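Local atomic coordinates of acetyltransferase-like, GNAT family (Bacteroides thetaiotaomicron, PDB entry 3EY5), a protein that probably transfers an acetyl group to an amino group of its substrate. Residues Tyr125-Gln139 against Met151-Tyr165. Sequence-based numbering, arbitrary orientation. Where two conformers were deposited one is given.
Sequences YQRHGFTLWEKDYYQ and MYLMVHGNLDAEKDY. With SO4 (sulfate ion), chain B.
Strand 131-134 pairs antiparallel with strand 149-156 in the C-terminal part of the sheet, and helix 161-176 folds back over one face of the pair, enclosing Trp133. Thr131 and Val155 form a hydrogen-bonded pair, with Thr131 N to Val155 O at 2.7 Å and nearly straight (173°), and the return bond from Val155 N to Thr131 O at 2.8 Å. Trp133 N donates to Leu153 O, but the ladder opens beyond it: a water accepts a hydrogen bond from Leu153 N and donates to Trp133 O and Lys135 O. The chain turns a corner at Lys135, and strand 136-139 rejoins the same partner through Met151 N to Tyr137 O.

The Trp133 indole lies between two methyls: Val155 CG2 sits over the six-membered ring, 3.5 Å from its centroid, and Ala161 CB covers the five-membered ring from the opposite face at 3.4 Å. With an alanine here, the gap between Val155 CG2 and Ala161 CB would probably stay unfilled and the start of helix 161-176 would be likely to shift against the sheet. Helix 116-127, strand 131-134 and strand 149-156 form the C-terminal part of the GNAT fold, strand 149-156 lying between strands 131-134 and 106-110. The Lys135 chain, bent at chi2 (-84°), runs over one face of the Tyr165 ring in the opposite direction, CB above its centre, while Leu153 CD2 covers a face of Tyr137, whose hydroxyl bonds Glu109.

On the other face, Leu132 CD1 touches both Tyr152 CB and Met154 CG. Selenomethionine Met154, extended at chi2, carries SE to within 3.7 Å of Tyr125 CB, and its bend at chi3 (73°) turns CE onto Phe130 CB. Gly129 closes the helix in a Schellman motif; its O receives His156 ND1 at 2.8 Å from above the carbonyl plane, and His156 CB rests over the Phe130 ring.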
loop_
_atom_site.group_PDB
_atom_site.type_symbol
_atom_site.label_atom_id
_atom_site.label_comp_id
_atom_site.label_asym_id
_atom_site.label_seq_id
_atom_site.Cartn_x
_atom_site.Cartn_y
_atom_site.Cartn_z
ATOM N N TYR A 125 3.841 9.363 8.466
ATOM C CA TYR A 125 4.444 8.039 8.533
ATOM C C TYR A 125 5.663 7.977 9.463
ATOM O O TYR A 125 5.869 6.951 10.146
ATOM C CB TYR A 125 4.781 7.523 7.148
ATOM C CG TYR A 125 3.560 7.073 6.360
ATOM C CD1 TYR A 125 2.844 5.953 6.754
ATOM C CD2 TYR A 125 3.137 7.758 5.222
ATOM C CE1 TYR A 125 1.751 5.524 6.066
ATOM C CE2 TYR A 125 2.017 7.316 4.482
ATOM C CZ TYR A 125 1.338 6.200 4.924
ATOM O OH TYR A 125 0.233 5.731 4.250
ATOM N N GLN A 126 6.442 9.063 9.500
ATOM C CA GLN A 126 7.617 9.140 10.334
ATOM C C GLN A 126 7.235 9.172 11.817
ATOM O O GLN A 126 7.901 8.537 12.645
ATOM C CB GLN A 126 8.450 10.390 10.002
ATOM C CG GLN A 126 9.310 10.281 8.744
ATOM C CD GLN A 126 10.117 11.535 8.553
ATOM O OE1 GLN A 126 9.759 12.579 9.080
ATOM N NE2 GLN A 126 11.238 11.431 7.864
ATOM N N ARG A 127 6.195 9.939 12.149
ATOM C CA ARG A 127 5.628 9.887 13.480
ATOM C C ARG A 127 5.246 8.490 13.884
ATOM O O ARG A 127 5.288 8.162 15.070
ATOM C CB ARG A 127 4.397 10.772 13.598
ATOM C CG ARG A 127 4.766 12.221 13.798
ATOM C CD ARG A 127 3.597 13.039 14.296
ATOM N NE ARG A 127 2.350 12.902 13.528
ATOM C CZ ARG A 127 2.073 13.520 12.366
ATOM N NH1 ARG A 127 2.951 14.305 11.775
ATOM N NH2 ARG A 127 0.888 13.355 11.789
ATOM N N HIS A 128 4.867 7.653 12.924
ATOM C CA HIS A 128 4.433 6.331 13.303
ATOM C C HIS A 128 5.441 5.262 12.961
ATOM O O HIS A 128 5.072 4.110 12.709
ATOM C CB HIS A 128 3.019 6.032 12.792
ATOM C CG HIS A 128 1.987 6.961 13.353
ATOM N ND1 HIS A 128 1.539 8.076 12.673
ATOM C CD2 HIS A 128 1.363 6.978 14.553
ATOM C CE1 HIS A 128 0.664 8.722 13.416
ATOM N NE2 HIS A 128 0.539 8.078 14.564
ATOM N N GLY A 129 6.720 5.648 12.978
ATOM C CA GLY A 129 7.816 4.695 12.972
ATOM C C GLY A 129 8.335 4.179 11.649
ATOM O O GLY A 129 9.068 3.189 11.634
ATOM N N PHE A 130 7.973 4.846 10.548
ATOM C CA PHE A 130 8.591 4.590 9.256
ATOM C C PHE A 130 9.773 5.522 9.050
ATOM O O PHE A 130 9.714 6.710 9.405
ATOM C CB PHE A 130 7.575 4.740 8.108
ATOM C CG PHE A 130 6.555 3.647 8.069
ATOM C CD1 PHE A 130 6.646 2.648 7.116
ATOM C CD2 PHE A 130 5.505 3.606 8.990
ATOM C CE1 PHE A 130 5.696 1.622 7.043
ATOM C CE2 PHE A 130 4.550 2.565 8.940
ATOM C CZ PHE A 130 4.654 1.568 7.962
ATOM N N THR A 131 10.835 4.969 8.466
ATOM C CA THR A 131 12.010 5.712 8.060
ATOM C C THR A 131 11.898 6.082 6.584
ATOM O O THR A 131 11.628 5.208 5.738
ATOM C CB THR A 131 13.295 4.874 8.249
ATOM O OG1 THR A 131 13.424 4.499 9.627
ATOM C CG2 THR A 131 14.532 5.680 7.882
ATOM N N LEU A 132 12.123 7.365 6.285
ATOM C CA LEU A 132 12.194 7.825 4.896
ATOM C C LEU A 132 13.519 7.465 4.193
ATOM O O LEU A 132 14.584 7.830 4.669
ATOM C CB LEU A 132 11.974 9.330 4.815
ATOM C CG LEU A 132 12.043 9.879 3.380
ATOM C CD1 LEU A 132 10.904 9.308 2.554
ATOM C CD2 LEU A 132 12.013 11.409 3.377
ATOM N N TRP A 133 13.436 6.741 3.069
ATOM C CA TRP A 133 14.582 6.485 2.207
ATOM C C TRP A 133 14.676 7.534 1.100
ATOM O O TRP A 133 13.747 7.691 0.272
ATOM C CB TRP A 133 14.478 5.079 1.627
ATOM C CG TRP A 133 14.854 4.018 2.628
ATOM C CD1 TRP A 133 15.179 4.203 3.980
ATOM C CD2 TRP A 133 14.949 2.618 2.391
ATOM N NE1 TRP A 133 15.454 2.992 4.563
ATOM C CE2 TRP A 133 15.327 2.006 3.620
ATOM C CE3 TRP A 133 14.743 1.809 1.266
ATOM C CZ2 TRP A 133 15.492 0.628 3.744
ATOM C CZ3 TRP A 133 14.903 0.441 1.399
ATOM C CH2 TRP A 133 15.278 -0.134 2.624
ATOM N N GLU A 134 15.787 8.269 1.107
ATOM C CA GLU A 134 16.067 9.335 0.143
ATOM C C GLU A 134 16.714 8.790 -1.129
ATOM O O GLU A 134 17.678 9.376 -1.627
ATOM C CB GLU A 134 17.043 10.339 0.763
ATOM C CG GLU A 134 16.912 10.521 2.267
ATOM C CD GLU A 134 16.146 11.776 2.612
ATOM O OE1 GLU A 134 16.300 12.276 3.755
ATOM O OE2 GLU A 134 15.400 12.265 1.728
ATOM N N LYS A 135 16.236 7.667 -1.630
ATOM C CA LYS A 135 16.851 7.081 -2.790
ATOM C C LYS A 135 16.024 7.578 -3.954
ATOM O O LYS A 135 14.861 7.894 -3.790
ATOM C CB LYS A 135 16.828 5.550 -2.659
ATOM C CG LYS A 135 17.648 5.059 -1.466
ATOM C CD LYS A 135 19.109 4.957 -1.869
ATOM C CE LYS A 135 20.072 5.010 -0.704
ATOM N NZ LYS A 135 21.447 4.633 -1.257
ATOM N N ASP A 136 16.620 7.656 -5.129
ATOM C CA ASP A 136 15.910 8.172 -6.282
ATOM C C ASP A 136 14.958 7.085 -6.858
ATOM O O ASP A 136 15.177 6.568 -7.957
ATOM C CB ASP A 136 16.918 8.637 -7.344
ATOM C CG ASP A 136 16.251 9.388 -8.502
ATOM O OD1 ASP A 136 15.150 9.974 -8.290
ATOM O OD2 ASP A 136 16.823 9.395 -9.630
ATOM N N TYR A 137 13.907 6.756 -6.114
ATOM C CA TYR A 137 12.942 5.746 -6.517
ATOM C C TYR A 137 11.879 6.298 -7.528
ATOM O O TYR A 137 11.468 7.472 -7.443
ATOM C CB TYR A 137 12.243 5.206 -5.272
ATOM C CG TYR A 137 11.238 4.123 -5.623
ATOM C CD1 TYR A 137 11.666 2.873 -6.048
ATOM C CD2 TYR A 137 9.880 4.352 -5.529
ATOM C CE1 TYR A 137 10.755 1.849 -6.391
ATOM C CE2 TYR A 137 8.954 3.352 -5.871
ATOM C CZ TYR A 137 9.404 2.105 -6.328
ATOM O OH TYR A 137 8.495 1.087 -6.663
ATOM N N TYR A 138 11.439 5.431 -8.443
ATOM C CA TYR A 138 10.332 5.689 -9.379
ATOM C C TYR A 138 9.349 4.535 -9.381
ATOM O O TYR A 138 9.761 3.374 -9.473
ATOM C CB TYR A 138 10.867 5.880 -10.816
ATOM C CG TYR A 138 11.515 7.246 -11.002
ATOM C CD1 TYR A 138 12.851 7.445 -10.678
ATOM C CD2 TYR A 138 10.768 8.342 -11.455
ATOM C CE1 TYR A 138 13.434 8.697 -10.795
ATOM C CE2 TYR A 138 11.343 9.590 -11.596
ATOM C CZ TYR A 138 12.672 9.754 -11.256
ATOM O OH TYR A 138 13.263 10.975 -11.396
ATOM N N GLN A 139 8.058 4.837 -9.273
ATOM C CA GLN A 139 7.035 3.831 -9.497
ATOM C C GLN A 139 6.783 3.674 -11.006
ATOM O O GLN A 139 6.334 4.625 -11.659
ATOM C CB GLN A 139 5.736 4.233 -8.803
ATOM C CG GLN A 139 4.655 3.151 -8.891
ATOM C CD GLN A 139 3.298 3.685 -8.499
ATOM O OE1 GLN A 139 2.377 3.721 -9.315
ATOM N NE2 GLN A 139 3.173 4.135 -7.265
HETATM N N MSE A 151 9.020 8.951 -6.480
HETATM C CA MSE A 151 8.446 8.656 -5.166
HETATM C C MSE A 151 9.583 8.414 -4.260
HETATM O O MSE A 151 10.723 8.404 -4.690
HETATM C CB MSE A 151 7.626 7.376 -5.189
HETATM C CG MSE A 151 6.622 7.394 -6.272
HETATM SE SE MSE A 151 4.954 8.215 -5.693
HETATM C CE MSE A 151 4.229 6.457 -5.993
ATOM N N TYR A 152 9.283 8.197 -2.993
ATOM C CA TYR A 152 10.296 7.736 -2.046
ATOM C C TYR A 152 9.729 6.494 -1.435
ATOM O O TYR A 152 8.508 6.347 -1.296
ATOM C CB TYR A 152 10.553 8.764 -0.935
ATOM C CG TYR A 152 11.432 9.922 -1.345
ATOM C CD1 TYR A 152 12.461 9.746 -2.310
ATOM C CD2 TYR A 152 11.286 11.177 -0.751
ATOM C CE1 TYR A 152 13.296 10.813 -2.679
ATOM C CE2 TYR A 152 12.109 12.240 -1.105
ATOM C CZ TYR A 152 13.098 12.058 -2.065
ATOM O OH TYR A 152 13.893 13.116 -2.423
ATOM N N LEU A 153 10.612 5.620 -1.010
ATOM C CA LEU A 153 10.176 4.471 -0.203
ATOM C C LEU A 153 10.292 4.863 1.261
ATOM O O LEU A 153 11.130 5.682 1.641
ATOM C CB LEU A 153 11.036 3.245 -0.459
ATOM C CG LEU A 153 11.085 2.644 -1.863
ATOM C CD1 LEU A 153 12.113 1.477 -1.797
ATOM C CD2 LEU A 153 9.669 2.146 -2.323
HETATM N N MSE A 154 9.447 4.257 2.071
HETATM C CA MSE A 154 9.484 4.478 3.503
HETATM C C MSE A 154 9.366 3.118 4.117
HETATM O O MSE A 154 8.579 2.296 3.643
HETATM C CB MSE A 154 8.329 5.367 3.929
HETATM C CG MSE A 154 8.508 6.797 3.488
HETATM SE SE MSE A 154 7.379 7.921 4.521
HETATM C CE MSE A 154 8.429 7.817 6.170
ATOM N N VAL A 155 10.187 2.881 5.143
ATOM C CA VAL A 155 10.346 1.541 5.683
ATOM C C VAL A 155 10.126 1.480 7.189
ATOM O O VAL A 155 10.597 2.331 7.940
ATOM C CB VAL A 155 11.743 0.960 5.290
ATOM C CG1 VAL A 155 11.873 -0.500 5.716
ATOM C CG2 VAL A 155 11.905 1.069 3.785
ATOM N N HIS A 156 9.407 0.470 7.641
ATOM C CA HIS A 156 9.280 0.262 9.074
ATOM C C HIS A 156 9.948 -1.075 9.326
ATOM O O HIS A 156 9.603 -2.062 8.673
ATOM C CB HIS A 156 7.799 0.235 9.499
ATOM C CG HIS A 156 7.595 -0.132 10.935
ATOM N ND1 HIS A 156 7.618 0.799 11.949
ATOM C CD2 HIS A 156 7.367 -1.330 11.527
ATOM C CE1 HIS A 156 7.407 0.195 13.109
ATOM N NE2 HIS A 156 7.254 -1.099 12.878
ATOM N N GLY A 157 10.933 -1.104 10.224
ATOM C CA GLY A 157 11.651 -2.342 10.532
ATOM C C GLY A 157 13.133 -2.297 10.157
ATOM O O GLY A 157 13.631 -1.278 9.696
ATOM N N ASN A 158 13.830 -3.412 10.339
ATOM C CA ASN A 158 15.291 -3.462 10.194
ATOM C C ASN A 158 15.647 -3.758 8.740
ATOM O O ASN A 158 15.835 -4.922 8.339
ATOM C CB ASN A 158 15.909 -4.462 11.218
ATOM C CG ASN A 158 17.403 -4.845 10.918
ATOM O OD1 ASN A 158 17.771 -6.034 10.955
ATOM N ND2 ASN A 158 18.254 -3.842 10.659
ATOM N N LEU A 159 15.641 -2.697 7.936
ATOM C CA LEU A 159 16.218 -2.728 6.584
ATOM C C LEU A 159 17.064 -1.456 6.465
ATOM O O LEU A 159 16.654 -0.402 6.912
ATOM C CB LEU A 159 15.135 -2.792 5.499
ATOM C CG LEU A 159 14.274 -4.063 5.361
ATOM C CD1 LEU A 159 13.021 -3.808 4.545
ATOM C CD2 LEU A 159 15.016 -5.244 4.751
ATOM N N ASP A 160 18.269 -1.562 5.932
ATOM C CA ASP A 160 19.073 -0.365 5.755
ATOM C C ASP A 160 19.137 0.008 4.261
ATOM O O ASP A 160 19.390 -0.831 3.365
ATOM C CB ASP A 160 20.449 -0.475 6.458
ATOM C CG ASP A 160 20.347 -0.386 8.015
ATOM O OD1 ASP A 160 19.218 -0.307 8.553
ATOM O OD2 ASP A 160 21.395 -0.395 8.709
ATOM N N ALA A 161 18.842 1.279 4.008
ATOM C CA ALA A 161 18.691 1.793 2.655
ATOM C C ALA A 161 19.940 1.482 1.847
ATOM O O ALA A 161 19.869 1.046 0.689
ATOM C CB ALA A 161 18.448 3.303 2.698
ATOM N N GLU A 162 21.085 1.678 2.493
ATOM C CA GLU A 162 22.367 1.534 1.852
ATOM C C GLU A 162 22.499 0.113 1.308
ATOM O O GLU A 162 22.798 -0.087 0.150
ATOM C CB GLU A 162 23.481 1.872 2.844
ATOM C CG GLU A 162 23.584 3.355 3.244
ATOM C CD GLU A 162 22.516 3.836 4.251
ATOM O OE1 GLU A 162 21.417 3.237 4.336
ATOM O OE2 GLU A 162 22.786 4.849 4.946
ATOM N N LYS A 163 22.215 -0.875 2.147
ATOM C CA LYS A 163 22.339 -2.299 1.761
ATOM C C LYS A 163 21.168 -2.949 1.034
ATOM O O LYS A 163 21.374 -3.864 0.241
ATOM C CB LYS A 163 22.650 -3.159 2.981
ATOM C CG LYS A 163 23.936 -2.771 3.673
ATOM C CD LYS A 163 23.753 -1.418 4.351
ATOM C CE LYS A 163 25.059 -0.789 4.843
ATOM N NZ LYS A 163 24.777 0.611 5.338
ATOM N N ASP A 164 19.945 -2.513 1.310
ATOM C CA ASP A 164 18.750 -3.266 0.881
ATOM C C ASP A 164 17.960 -2.648 -0.295
ATOM O O ASP A 164 17.255 -3.361 -1.019
ATOM C CB ASP A 164 17.818 -3.500 2.093
ATOM C CG ASP A 164 18.506 -4.257 3.231
ATOM O OD1 ASP A 164 18.911 -5.414 3.018
ATOM O OD2 ASP A 164 18.639 -3.716 4.357
ATOM N N TYR A 165 18.110 -1.339 -0.483
ATOM C CA TYR A 165 17.296 -0.578 -1.433
ATOM C C TYR A 165 17.268 -1.134 -2.870
ATOM O O TYR A 165 16.202 -1.235 -3.496
ATOM C CB TYR A 165 17.726 0.887 -1.472
ATOM C CG TYR A 165 17.105 1.599 -2.656
ATOM C CD1 TYR A 165 17.861 1.924 -3.781
ATOM C CD2 TYR A 165 15.749 1.913 -2.656
ATOM C CE1 TYR A 165 17.269 2.564 -4.890
ATOM C CE2 TYR A 165 15.145 2.546 -3.742
ATOM C CZ TYR A 165 15.901 2.867 -4.853
ATOM O OH TYR A 165 15.290 3.486 -5.918
HETATM S S SO4 B . -1.080 11.523 14.466
HETATM O O1 SO4 B . -1.496 11.798 13.083
HETATM O O2 SO4 B . 0.372 11.478 14.632
HETATM O O3 SO4 B . -1.587 10.175 14.793
HETATM O O4 SO4 B . -1.636 12.519 15.380
HETATM O O HOH W 1 13.331 6.161 -1.636
#